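Local coordinates for protein serine-pyruvate aminotransferase (AgxT) (Sulfolobus solfataricus, PDB 3ZRP) that probably transfers the amino group of serine to pyruvate, with pyridoxal 5'-phosphate as its cofactor, at residues K31-A36 and A242-H247; E35-S40 and L227-G232; K79-S84 and E120-K125; V114-V119 and R143-D148. One frame throughout, in Å; residues are numbered along the deposited sequence. Where two conformers were deposited one is given.

Contact 1 of 4, residues K31-A36 and A242-H247; sequences KEFVEA and ATPPVH. With PLP (pyridoxal-5'-phosphate), chain D.
The ring of Phe-33 leaves helix 31-48 and meets Pro-244 and Val-246, the two residues that flank Pro-245 just where helix 246-262 begins. Its far end is the tight part: CZ of Phe-33 lies 3.6 Å from CG of Pro-244, which arrives at a slant, so neither face nor edge is engaged cleanly. Beside it CD1 of Phe-33 is 3.9 Å from CG1 of Val-246, CE1 of Phe-33 is equally far from CA of Val-246, and CG2 of Val-246 stands over one face of the ring. The ring reaches this far because CG is anti to the backbone N of Phe-33 (chi1 170°), which directs it off the helix. The other flank of the helix is quite different: Lys-31 and Glu-35 extend into solvent. Shrinking Phe-33 to an alanine would probably open a gap beside Pro-244 CG and set the approach to the helix start free to shift. That approach carries Thr-243, which grips one phosphate oxygen of the cofactor twice: its backbone N is 2.9 Å from PLP O1P with an N-H...O angle of 154°, and Thr-243 OG1, lying beside that N, donates to O1P at 2.7 Å. Pro-245, centre of an inverse gamma turn, occupies the N-cap position. The two bonds to O1P place Thr-243 at the phosphate, and Thr-64, Ser-166 and Gln-188 of the second subunit bind the same PLP, so the pocket is built by two subunits, as is characteristic of fold-type I aminotransferases.

Contact 2 of 4, residues E35-S40 and L227-G232; sequences EALAYS and LPVMRG
Ala-36 O, one residue before the Leu-37 that makes the contact, is gripped by two donors of Ser-40: the backbone N at 2.9 Å and OG at 3.0 Å from that oxygen. They come from opposite faces of the carbonyl plane. The hydroxyl sits 34° out of that plane, with a C=O...OG angle of 146°, so the buried hydroxyl is satisfied within its own helix. The motif is helix-against-helix packing: helix 31-48 touches helix 223-234 through three buried side chains and without polar links between the two segments. Segment 227-232 is kinked near its start, where the N of Pro-228 and of Val-229 have no bond to the preceding turn; proline has no N-H to offer. Leu-37 carries the contact from helix 31-48, its bond to CB aimed at the other helix, and its two methyls are shared out between neighbouring residues. CD2 of Leu-37 approaches CG1 of Val-229 at 4.1 Å, and the two side chains cross at about a right angle. Neither approach across the contact is tight and the buried surface is a modest 105 Å², the signs of a light touch. Leu-37 and Ser-40 also rest on Ile-58 of strand 55-60, which ties the pair to the border of the large sheet. The side chain of Val-229 comes within about 6 Å of that of the cofactor-binding Tyr-240. Met-230 completes the contact: bent at chi2 (-60°), its chain brings SD to 4.1 Å from CD1 of Leu-37.

Contact 3 of 4, residues K79-S84 and E120-K125; sequences KILVVS and EEEVRK
Leu-81 sends both methyls from strand 79-83 into helix 116-125. CD2 of Leu-81 meets CG1 of Val-123 at 3.7 Å, the two side chains crossing at about a right angle, while CD1 of Leu-81 lies 3.8 Å from CG of Glu-122. That same CG is 3.9 Å from Leu-81 CD2, so the aliphatic stem of the glutamate rests across both methyls. Only the stem is used here: the chain bends at chi2 (59°), and OE2 of Glu-122 is hydrogen-bonded to Tyr-128 OH. Tyr-128 in turn touches Leu-81 and makes a cation-pi pair with Lys-79, so it braces both elements at once. Behind Val-123 stand Val-131 of the sheet and Ile-153 of helix 146-153, and Leu-81 also packs on Leu-106. On the helix's other flank, Arg-124 NH1 and Glu-120 OE2 form a salt bridge whose hydrogen bond is weak (3.2 Å). The flanking strands identify the topology: strand 102-106, helix 116-125 and strand 128-134 make a beta-alpha-beta crossover that passes over the intervening parallel strand 79-83, as in the large, sheet-based domain of fold-type I PLP enzymes.

Contact 4 of 4, residues V114-V119 and R143-D148; sequences VKPGEV and REPVKD
The carboxylate of Glu-144 is brought up to the backbone carbonyl of Val-114, with OE2 2.6 Å and OE1 3.3 Å from Val-114 O. A second carboxylate, that of Glu-118, is met from above its plane (49° out of it) by Lys-115 N, 2.9 Å from Glu-118 OE1, in one of two deposited conformers and so less surely. The Glu-144 chain bends at chi2 (71°), which swings the acid group nearer to segment 114-119 than the direction of its CB suggests. OE1 is hydrogen-bonded to ND2 of Asn-85, whose OD1 in turn pairs with the N of Val-114, so one asparagine amide serves both sides of the contact. Two prolines carry the apolar part. The side chains of Pro-116 and Pro-145 cross at about a right angle, CG to CG 4.2 Å, and Pro-116 lies alongside Asp-148, its CG 3.7 Å from Asp-148 CB. Both prolines mark helix starts, Pro-145 at the N-cap position of helix 146-153 and Pro-116 just after Lys-115 at that of helix 116-125, so the contact sets two helix N-termini side by side. A leucine in place of Glu-144 would probably leave Asn-85 ND2 without its acceptor and the asparagine freer to turn away from Val-114. Asp-148 binds calcium in a crystal structure of this protein, though none is bound to this chain, which puts a metal site at the exposed margin. Within, a buried acid group this close to a carbonyl oxygen would be likely to hold its proton more readily than one in water.

In the fold
From the N terminus, helix 31-48 comes first and opens two long loops. Contact 2 closes one, about 190 residues later, on helix 223-234; contact 1 closes the other a little further on, at the start of helix 246-262, and their centres are about 8 Å apart. Within both loops lie contacts 3 and 4, which cross: their segments alternate as 79-84, 114-119, 120-125 and 143-148. They touch where Val-83 CG1 is 3.5 Å from Val-114 CB. Contact 3 ties helix 116-125 to the sheet, and contact 4 its start to that of helix 146-153; both lie 33 to 39 Å between centres from contacts 1 and 2, which join helix 31-48 to the two later helices near the cofactor pocket.

Contact 1 of 4, residues K31-A36 and A242-H247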
# COMPACT_ATOMS: atom_id res chain seq x y z
N LYS A 31 9.07 -17.04 -8.17
CA LYS A 31 8.08 -17.50 -9.14
C LYS A 31 6.67 -17.65 -8.54
O LYS A 31 5.68 -17.44 -9.24
CB LYS A 31 8.54 -18.77 -9.88
CG LYS A 31 8.43 -20.09 -9.11
CD LYS A 31 8.67 -21.26 -10.10
CE LYS A 31 8.01 -22.55 -9.65
NZ LYS A 31 8.60 -23.03 -8.38
N GLU A 32 6.58 -17.95 -7.24
CA GLU A 32 5.28 -18.04 -6.55
C GLU A 32 4.56 -16.69 -6.60
O GLU A 32 3.34 -16.62 -6.80
CB GLU A 32 5.44 -18.49 -5.10
CG GLU A 32 6.09 -19.86 -4.93
CD GLU A 32 7.61 -19.78 -4.78
OE1 GLU A 32 8.29 -19.19 -5.66
OE2 GLU A 32 8.12 -20.30 -3.77
N PHE A 33 5.31 -15.61 -6.41
CA PHE A 33 4.71 -14.29 -6.47
C PHE A 33 4.29 -13.94 -7.88
O PHE A 33 3.15 -13.52 -8.12
CB PHE A 33 5.63 -13.22 -5.90
CG PHE A 33 5.14 -11.84 -6.16
CD1 PHE A 33 4.10 -11.32 -5.39
CD2 PHE A 33 5.64 -11.08 -7.21
CE1 PHE A 33 3.60 -10.04 -5.62
CE2 PHE A 33 5.14 -9.81 -7.46
CZ PHE A 33 4.11 -9.28 -6.64
N VAL A 34 5.21 -14.10 -8.83
CA VAL A 34 4.92 -13.76 -10.22
C VAL A 34 3.66 -14.50 -10.70
O VAL A 34 2.80 -13.89 -11.33
CB VAL A 34 6.16 -14.05 -11.15
CG1 VAL A 34 5.77 -14.00 -12.60
CG2 VAL A 34 7.30 -13.04 -10.85
N GLU A 35 3.55 -15.79 -10.36
CA GLU A 35 2.39 -16.58 -10.74
C GLU A 35 1.10 -16.06 -10.07
O GLU A 35 0.05 -16.02 -10.68
CB GLU A 35 2.63 -18.06 -10.41
CG GLU A 35 3.60 -18.77 -11.38
CD GLU A 35 4.11 -20.14 -10.88
OE1 GLU A 35 3.52 -20.69 -9.92
OE2 GLU A 35 5.10 -20.67 -11.43
N ALA A 36 1.21 -15.63 -8.81
CA ALA A 36 0.03 -15.12 -8.09
C ALA A 36 -0.41 -13.79 -8.71
O ALA A 36 -1.61 -13.54 -8.90
CB ALA A 36 0.34 -14.96 -6.59
N ALA A 242 8.69 -0.76 -7.46
CA ALA A 242 8.74 -0.53 -6.01
C ALA A 242 8.18 -1.80 -5.36
O ALA A 242 7.40 -2.51 -5.99
CB ALA A 242 7.88 0.67 -5.66
N THR A 243 8.55 -2.06 -4.11
CA THR A 243 8.12 -3.32 -3.50
C THR A 243 6.58 -3.33 -3.34
O THR A 243 6.03 -2.43 -2.71
CB THR A 243 8.79 -3.56 -2.14
OG1 THR A 243 10.22 -3.53 -2.31
CG2 THR A 243 8.38 -4.93 -1.59
N PRO A 244 5.90 -4.32 -3.95
CA PRO A 244 4.45 -4.45 -3.78
C PRO A 244 4.08 -5.24 -2.51
O PRO A 244 4.96 -5.91 -1.91
CB PRO A 244 4.04 -5.29 -5.03
CG PRO A 244 5.21 -6.16 -5.23
CD PRO A 244 6.43 -5.35 -4.87
N PRO A 245 2.78 -5.21 -2.11
CA PRO A 245 2.41 -5.96 -0.93
C PRO A 245 2.34 -7.47 -1.28
O PRO A 245 1.26 -8.01 -1.60
CB PRO A 245 1.04 -5.37 -0.54
CG PRO A 245 0.94 -4.05 -1.30
CD PRO A 245 1.66 -4.37 -2.58
N VAL A 246 3.49 -8.13 -1.17
CA VAL A 246 3.70 -9.50 -1.72
C VAL A 246 2.64 -10.49 -1.21
O VAL A 246 1.94 -11.17 -2.00
CB VAL A 246 5.17 -9.98 -1.47
CG1 VAL A 246 5.35 -11.46 -1.72
CG2 VAL A 246 6.17 -9.17 -2.33
N HIS A 247 2.49 -10.56 0.12
CA HIS A 247 1.58 -11.52 0.74
C HIS A 247 0.10 -11.16 0.54
O HIS A 247 -0.77 -12.04 0.50
CB HIS A 247 1.96 -11.75 2.20
CG HIS A 247 3.30 -12.42 2.36
ND1 HIS A 247 4.49 -11.72 2.29
CD2 HIS A 247 3.64 -13.72 2.56
CE1 HIS A 247 5.50 -12.57 2.44
NE2 HIS A 247 5.01 -13.78 2.60
N1 PLP D . 15.47 3.02 -0.39
C2 PLP D . 16.32 1.97 -0.17
C2A PLP D . 17.67 2.25 0.45
C3 PLP D . 15.92 0.65 -0.50
O3 PLP D . 16.70 -0.30 -0.27
C4 PLP D . 14.65 0.41 -1.04
C4A PLP D . 14.25 -1.04 -1.36
C5 PLP D . 13.81 1.52 -1.27
C6 PLP D . 14.21 2.82 -0.93
C5A PLP D . 12.44 1.39 -1.85
O4P PLP D . 11.49 0.76 -0.97
P PLP D . 10.18 0.08 -1.55
O1P PLP D . 10.66 -0.88 -2.59
O2P PLP D . 9.57 -0.52 -0.34
O3P PLP D . 9.42 1.19 -2.20

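Contact 2 of 4, residues E35-S40 and L227-G232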
# COMPACT_ATOMS: atom_id res chain seq x y z
N GLU A 35 3.55 -15.79 -10.36
CA GLU A 35 2.39 -16.58 -10.74
C GLU A 35 1.10 -16.06 -10.07
O GLU A 35 0.05 -16.02 -10.68
CB GLU A 35 2.63 -18.06 -10.41
CG GLU A 35 3.60 -18.77 -11.38
CD GLU A 35 4.11 -20.14 -10.88
OE1 GLU A 35 3.52 -20.69 -9.92
OE2 GLU A 35 5.10 -20.67 -11.43
N ALA A 36 1.21 -15.63 -8.81
CA ALA A 36 0.03 -15.12 -8.09
C ALA A 36 -0.41 -13.79 -8.71
O ALA A 36 -1.61 -13.54 -8.90
CB ALA A 36 0.34 -14.96 -6.59
N LEU A 37 0.56 -12.96 -9.06
CA LEU A 37 0.28 -11.68 -9.70
C LEU A 37 -0.37 -11.89 -11.06
O LEU A 37 -1.38 -11.27 -11.35
CB LEU A 37 1.55 -10.83 -9.83
CG LEU A 37 1.40 -9.44 -10.49
CD1 LEU A 37 0.25 -8.63 -9.90
CD2 LEU A 37 2.69 -8.62 -10.41
N ALA A 38 0.20 -12.76 -11.89
CA ALA A 38 -0.38 -13.08 -13.20
C ALA A 38 -1.81 -13.60 -13.08
O ALA A 38 -2.70 -13.21 -13.85
CB ALA A 38 0.50 -14.11 -13.95
N TYR A 39 -2.02 -14.48 -12.12
CA TYR A 39 -3.34 -15.04 -11.89
C TYR A 39 -4.36 -13.98 -11.45
O TYR A 39 -5.52 -13.99 -11.89
CB TYR A 39 -3.26 -16.20 -10.89
CG TYR A 39 -4.58 -16.91 -10.73
CD1 TYR A 39 -4.92 -17.99 -11.57
CD2 TYR A 39 -5.51 -16.48 -9.78
CE1 TYR A 39 -6.15 -18.65 -11.42
CE2 TYR A 39 -6.73 -17.13 -9.64
CZ TYR A 39 -7.05 -18.20 -10.47
OH TYR A 39 -8.27 -18.83 -10.32
N SER A 40 -3.95 -13.07 -10.57
CA SER A 40 -4.83 -11.99 -10.14
C SER A 40 -5.17 -11.04 -11.29
O SER A 40 -6.32 -10.60 -11.42
CB SER A 40 -4.22 -11.23 -8.94
OG SER A 40 -4.05 -12.13 -7.87
N LEU A 227 3.31 -0.56 -15.02
CA LEU A 227 3.02 -1.33 -16.25
C LEU A 227 4.07 -2.42 -16.59
O LEU A 227 3.68 -3.54 -16.92
CB LEU A 227 2.82 -0.41 -17.45
CG LEU A 227 1.49 -0.31 -18.19
CD1 LEU A 227 1.67 0.55 -19.46
CD2 LEU A 227 0.96 -1.68 -18.56
N PRO A 228 5.38 -2.10 -16.51
CA PRO A 228 6.39 -3.13 -16.78
C PRO A 228 6.29 -4.31 -15.81
O PRO A 228 6.53 -5.46 -16.20
CB PRO A 228 7.73 -2.39 -16.60
CG PRO A 228 7.41 -0.96 -16.83
CD PRO A 228 6.01 -0.78 -16.28
N VAL A 229 5.92 -4.05 -14.55
CA VAL A 229 5.73 -5.14 -13.59
C VAL A 229 4.55 -6.03 -13.97
O VAL A 229 4.65 -7.26 -13.87
CB VAL A 229 5.60 -4.62 -12.11
CG1 VAL A 229 5.52 -5.79 -11.12
CG2 VAL A 229 6.77 -3.72 -11.76
N MET A 230 3.46 -5.42 -14.46
CA MET A 230 2.23 -6.16 -14.83
C MET A 230 2.39 -6.97 -16.11
O MET A 230 2.03 -8.15 -16.15
CB MET A 230 1.02 -5.21 -14.95
CG MET A 230 0.81 -4.31 -13.71
SD MET A 230 0.51 -5.24 -12.18
CE MET A 230 1.67 -4.43 -11.06
N ARG A 231 2.91 -6.31 -17.15
CA ARG A 231 3.26 -6.98 -18.40
C ARG A 231 4.27 -8.09 -18.15
O ARG A 231 4.10 -9.22 -18.64
CB ARG A 231 3.81 -5.96 -19.40
CG ARG A 231 2.72 -5.17 -20.10
CD ARG A 231 3.28 -3.93 -20.75
NE ARG A 231 2.28 -3.30 -21.61
CZ ARG A 231 2.40 -2.09 -22.13
NH1 ARG A 231 3.46 -1.34 -21.88
NH2 ARG A 231 1.43 -1.62 -22.90
N GLY A 232 5.31 -7.79 -17.38
CA GLY A 232 6.28 -8.80 -16.96
C GLY A 232 5.61 -10.04 -16.39
O GLY A 232 5.82 -11.14 -16.91

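Contact 3 of 4, residues K79-S84 and E120-K125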
# COMPACT_ATOMS: atom_id res chain seq x y z
N LYS A 79 -10.21 18.93 -18.92
CA LYS A 79 -11.52 19.16 -18.33
C LYS A 79 -12.20 17.86 -17.91
O LYS A 79 -12.32 16.90 -18.68
CB LYS A 79 -12.44 19.95 -19.26
CG LYS A 79 -12.01 21.41 -19.40
CD LYS A 79 -12.82 22.11 -20.49
CE LYS A 79 -14.25 22.40 -20.03
NZ LYS A 79 -15.18 22.46 -21.18
N ILE A 80 -12.59 17.85 -16.65
CA ILE A 80 -13.12 16.66 -15.99
C ILE A 80 -14.54 16.96 -15.50
O ILE A 80 -14.80 17.99 -14.85
CB ILE A 80 -12.25 16.26 -14.75
CG1 ILE A 80 -10.81 15.93 -15.17
CG2 ILE A 80 -12.92 15.10 -13.94
CD1 ILE A 80 -9.83 15.82 -13.98
N LEU A 81 -15.43 16.02 -15.77
CA LEU A 81 -16.79 16.00 -15.19
C LEU A 81 -16.94 14.82 -14.21
O LEU A 81 -16.78 13.66 -14.59
CB LEU A 81 -17.84 15.88 -16.30
CG LEU A 81 -19.29 15.87 -15.76
CD1 LEU A 81 -19.70 17.23 -15.21
CD2 LEU A 81 -20.25 15.38 -16.85
N VAL A 82 -17.19 15.15 -12.96
CA VAL A 82 -17.46 14.15 -11.91
C VAL A 82 -18.96 14.06 -11.64
O VAL A 82 -19.63 15.05 -11.34
CB VAL A 82 -16.77 14.54 -10.59
CG1 VAL A 82 -17.12 13.51 -9.47
CG2 VAL A 82 -15.27 14.61 -10.81
N VAL A 83 -19.48 12.84 -11.73
CA VAL A 83 -20.89 12.55 -11.41
C VAL A 83 -20.92 11.95 -10.01
O VAL A 83 -20.68 10.75 -9.85
CB VAL A 83 -21.46 11.57 -12.45
CG1 VAL A 83 -22.94 11.30 -12.14
CG2 VAL A 83 -21.33 12.18 -13.91
N SER A 84 -21.18 12.79 -9.01
CA SER A 84 -21.10 12.41 -7.60
C SER A 84 -22.44 12.28 -6.87
O SER A 84 -23.19 13.26 -6.68
CB SER A 84 -20.28 13.44 -6.85
OG SER A 84 -20.33 13.16 -5.47
N GLU A 120 -25.84 13.36 -19.92
CA GLU A 120 -25.88 13.58 -21.37
C GLU A 120 -25.97 15.07 -21.72
O GLU A 120 -25.22 15.54 -22.57
CB GLU A 120 -27.07 12.84 -21.99
CG GLU A 120 -27.15 12.96 -23.51
CD GLU A 120 -28.44 12.38 -24.07
OE1 GLU A 120 -29.47 12.41 -23.37
OE2 GLU A 120 -28.42 11.95 -25.24
N GLU A 121 -26.86 15.79 -21.05
CA GLU A 121 -27.07 17.22 -21.26
C GLU A 121 -25.76 18.01 -21.05
O GLU A 121 -25.42 18.92 -21.83
CB GLU A 121 -28.15 17.74 -20.31
CG GLU A 121 -28.54 19.20 -20.53
CD GLU A 121 -29.41 19.77 -19.41
OE1 GLU A 121 -29.81 19.03 -18.48
OE2 GLU A 121 -29.68 20.98 -19.45
N GLU A 122 -25.04 17.64 -19.99
CA GLU A 122 -23.81 18.34 -19.64
C GLU A 122 -22.70 18.07 -20.65
O GLU A 122 -22.04 19.02 -21.11
CB GLU A 122 -23.37 17.99 -18.21
CG GLU A 122 -22.11 18.73 -17.74
CD GLU A 122 -22.28 20.26 -17.76
OE1 GLU A 122 -23.40 20.76 -17.53
OE2 GLU A 122 -21.28 20.96 -18.00
N VAL A 123 -22.51 16.81 -21.02
CA VAL A 123 -21.40 16.48 -21.92
C VAL A 123 -21.67 16.93 -23.36
O VAL A 123 -20.75 16.99 -24.17
CB VAL A 123 -21.00 14.96 -21.89
CG1 VAL A 123 -20.65 14.54 -20.46
CG2 VAL A 123 -22.10 14.06 -22.53
N ARG A 124 -22.94 17.22 -23.67
CA ARG A 124 -23.31 17.73 -25.01
C ARG A 124 -23.12 19.22 -25.10
O ARG A 124 -22.79 19.74 -26.17
CB ARG A 124 -24.75 17.37 -25.36
CG ARG A 124 -24.89 15.94 -25.79
CD ARG A 124 -26.31 15.57 -26.04
NE ARG A 124 -26.69 15.83 -27.43
CZ ARG A 124 -27.63 15.16 -28.09
NH1 ARG A 124 -28.28 14.16 -27.51
NH2 ARG A 124 -27.89 15.48 -29.35
N LYS A 125 -23.30 19.90 -23.97
CA LYS A 125 -23.13 21.35 -23.88
C LYS A 125 -21.66 21.76 -23.88
O LYS A 125 -21.27 22.74 -24.54
CB LYS A 125 -23.87 21.84 -22.63
CG LYS A 125 -23.61 23.29 -22.26
CD LYS A 125 -24.42 23.69 -21.04
CE LYS A 125 -23.84 24.97 -20.44
NZ LYS A 125 -24.79 25.64 -19.50

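Contact 4 of 4, residues V114-V119 and R143-D148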
# COMPACT_ATOMS: atom_id res chain seq x y z
N VAL A 114 -27.70 10.78 -10.11
CA VAL A 114 -27.72 11.64 -11.30
C VAL A 114 -28.18 10.80 -12.48
O VAL A 114 -27.58 9.80 -12.80
CB VAL A 114 -26.32 12.23 -11.60
CG1 VAL A 114 -26.38 13.16 -12.81
CG2 VAL A 114 -25.82 12.98 -10.37
N LYS A 115 -29.26 11.25 -13.14
CA LYS A 115 -29.86 10.49 -14.24
C LYS A 115 -28.99 10.51 -15.48
O LYS A 115 -28.29 11.49 -15.71
CB LYS A 115 -31.26 11.04 -14.55
CG LYS A 115 -32.16 11.14 -13.32
CD LYS A 115 -32.41 9.73 -12.72
CE LYS A 115 -33.27 9.80 -11.45
NZ LYS A 115 -32.72 10.71 -10.40
N PRO A 116 -29.02 9.43 -16.30
CA PRO A 116 -28.25 9.42 -17.52
C PRO A 116 -28.50 10.66 -18.40
O PRO A 116 -27.55 11.19 -18.98
CB PRO A 116 -28.73 8.15 -18.23
CG PRO A 116 -29.10 7.23 -17.11
CD PRO A 116 -29.68 8.12 -16.06
N GLY A 117 -29.75 11.11 -18.46
CA GLY A 117 -30.11 12.31 -19.25
C GLY A 117 -29.46 13.59 -18.78
O GLY A 117 -29.13 14.46 -19.59
N GLU A 118 -29.26 13.71 -17.47
CA GLU A 118 -28.63 14.88 -16.89
C GLU A 118 -27.12 14.92 -17.19
O GLU A 118 -26.55 16.00 -17.39
CB GLU A 118 -28.92 14.96 -15.38
CG GLU A 118 -30.42 14.90 -15.08
CD GLU A 118 -30.76 14.66 -13.62
OE1 GLU A 118 -29.96 14.04 -12.88
OE2 GLU A 118 -31.86 15.09 -13.21
N VAL A 119 -26.48 13.74 -17.23
CA VAL A 119 -25.07 13.65 -17.64
C VAL A 119 -24.93 13.94 -19.13
O VAL A 119 -24.01 14.67 -19.57
CB VAL A 119 -24.37 12.28 -17.29
CG1 VAL A 119 -22.84 12.38 -17.53
CG2 VAL A 119 -24.66 11.85 -15.83
N ARG A 143 -26.75 2.78 -6.27
CA ARG A 143 -26.05 2.29 -7.46
C ARG A 143 -26.44 3.16 -8.66
O ARG A 143 -27.63 3.34 -8.96
CB ARG A 143 -26.43 0.85 -7.76
CG ARG A 143 -25.75 0.22 -9.00
CD ARG A 143 -26.25 -1.21 -9.30
NE ARG A 143 -27.71 -1.19 -9.34
CZ ARG A 143 -28.52 -1.88 -8.54
NH1 ARG A 143 -28.06 -2.74 -7.65
NH2 ARG A 143 -29.84 -1.68 -8.66
N GLU A 144 -25.43 3.70 -9.33
CA GLU A 144 -25.62 4.52 -10.52
C GLU A 144 -25.82 3.55 -11.68
O GLU A 144 -25.11 2.55 -11.75
CB GLU A 144 -24.36 5.37 -10.75
CG GLU A 144 -24.39 6.31 -11.99
CD GLU A 144 -25.33 7.50 -11.87
OE1 GLU A 144 -25.75 7.91 -10.78
OE2 GLU A 144 -25.69 8.08 -12.90
N PRO A 145 -26.78 3.85 -12.60
CA PRO A 145 -26.95 3.03 -13.82
C PRO A 145 -25.89 3.34 -14.87
O PRO A 145 -26.14 4.04 -15.87
CB PRO A 145 -28.35 3.42 -14.33
CG PRO A 145 -28.60 4.79 -13.79
CD PRO A 145 -27.82 4.88 -12.47
N VAL A 146 -24.73 2.75 -14.66
CA VAL A 146 -23.54 3.06 -15.44
C VAL A 146 -23.69 2.72 -16.91
O VAL A 146 -23.33 3.56 -17.74
CB VAL A 146 -22.23 2.50 -14.79
CG1 VAL A 146 -21.96 3.24 -13.47
CG2 VAL A 146 -22.32 1.01 -14.54
N LYS A 147 -24.24 1.55 -17.23
CA LYS A 147 -24.48 1.19 -18.63
C LYS A 147 -25.30 2.27 -19.32
O LYS A 147 -24.89 2.78 -20.36
CB LYS A 147 -25.14 -0.18 -18.75
CG LYS A 147 -25.46 -0.61 -20.18
CD LYS A 147 -26.23 -1.93 -20.22
CE LYS A 147 -27.50 -1.91 -19.36
NZ LYS A 147 -28.59 -1.05 -19.89
N ASP A 148 -26.44 2.64 -18.72
CA ASP A 148 -27.32 3.67 -19.27
C ASP A 148 -26.65 5.05 -19.42
O ASP A 148 -26.83 5.72 -20.44
CB ASP A 148 -28.58 3.81 -18.44
CG ASP A 148 -29.48 2.58 -18.50
OD1 ASP A 148 -29.25 1.68 -19.34
OD2 ASP A 148 -30.41 2.52 -17.69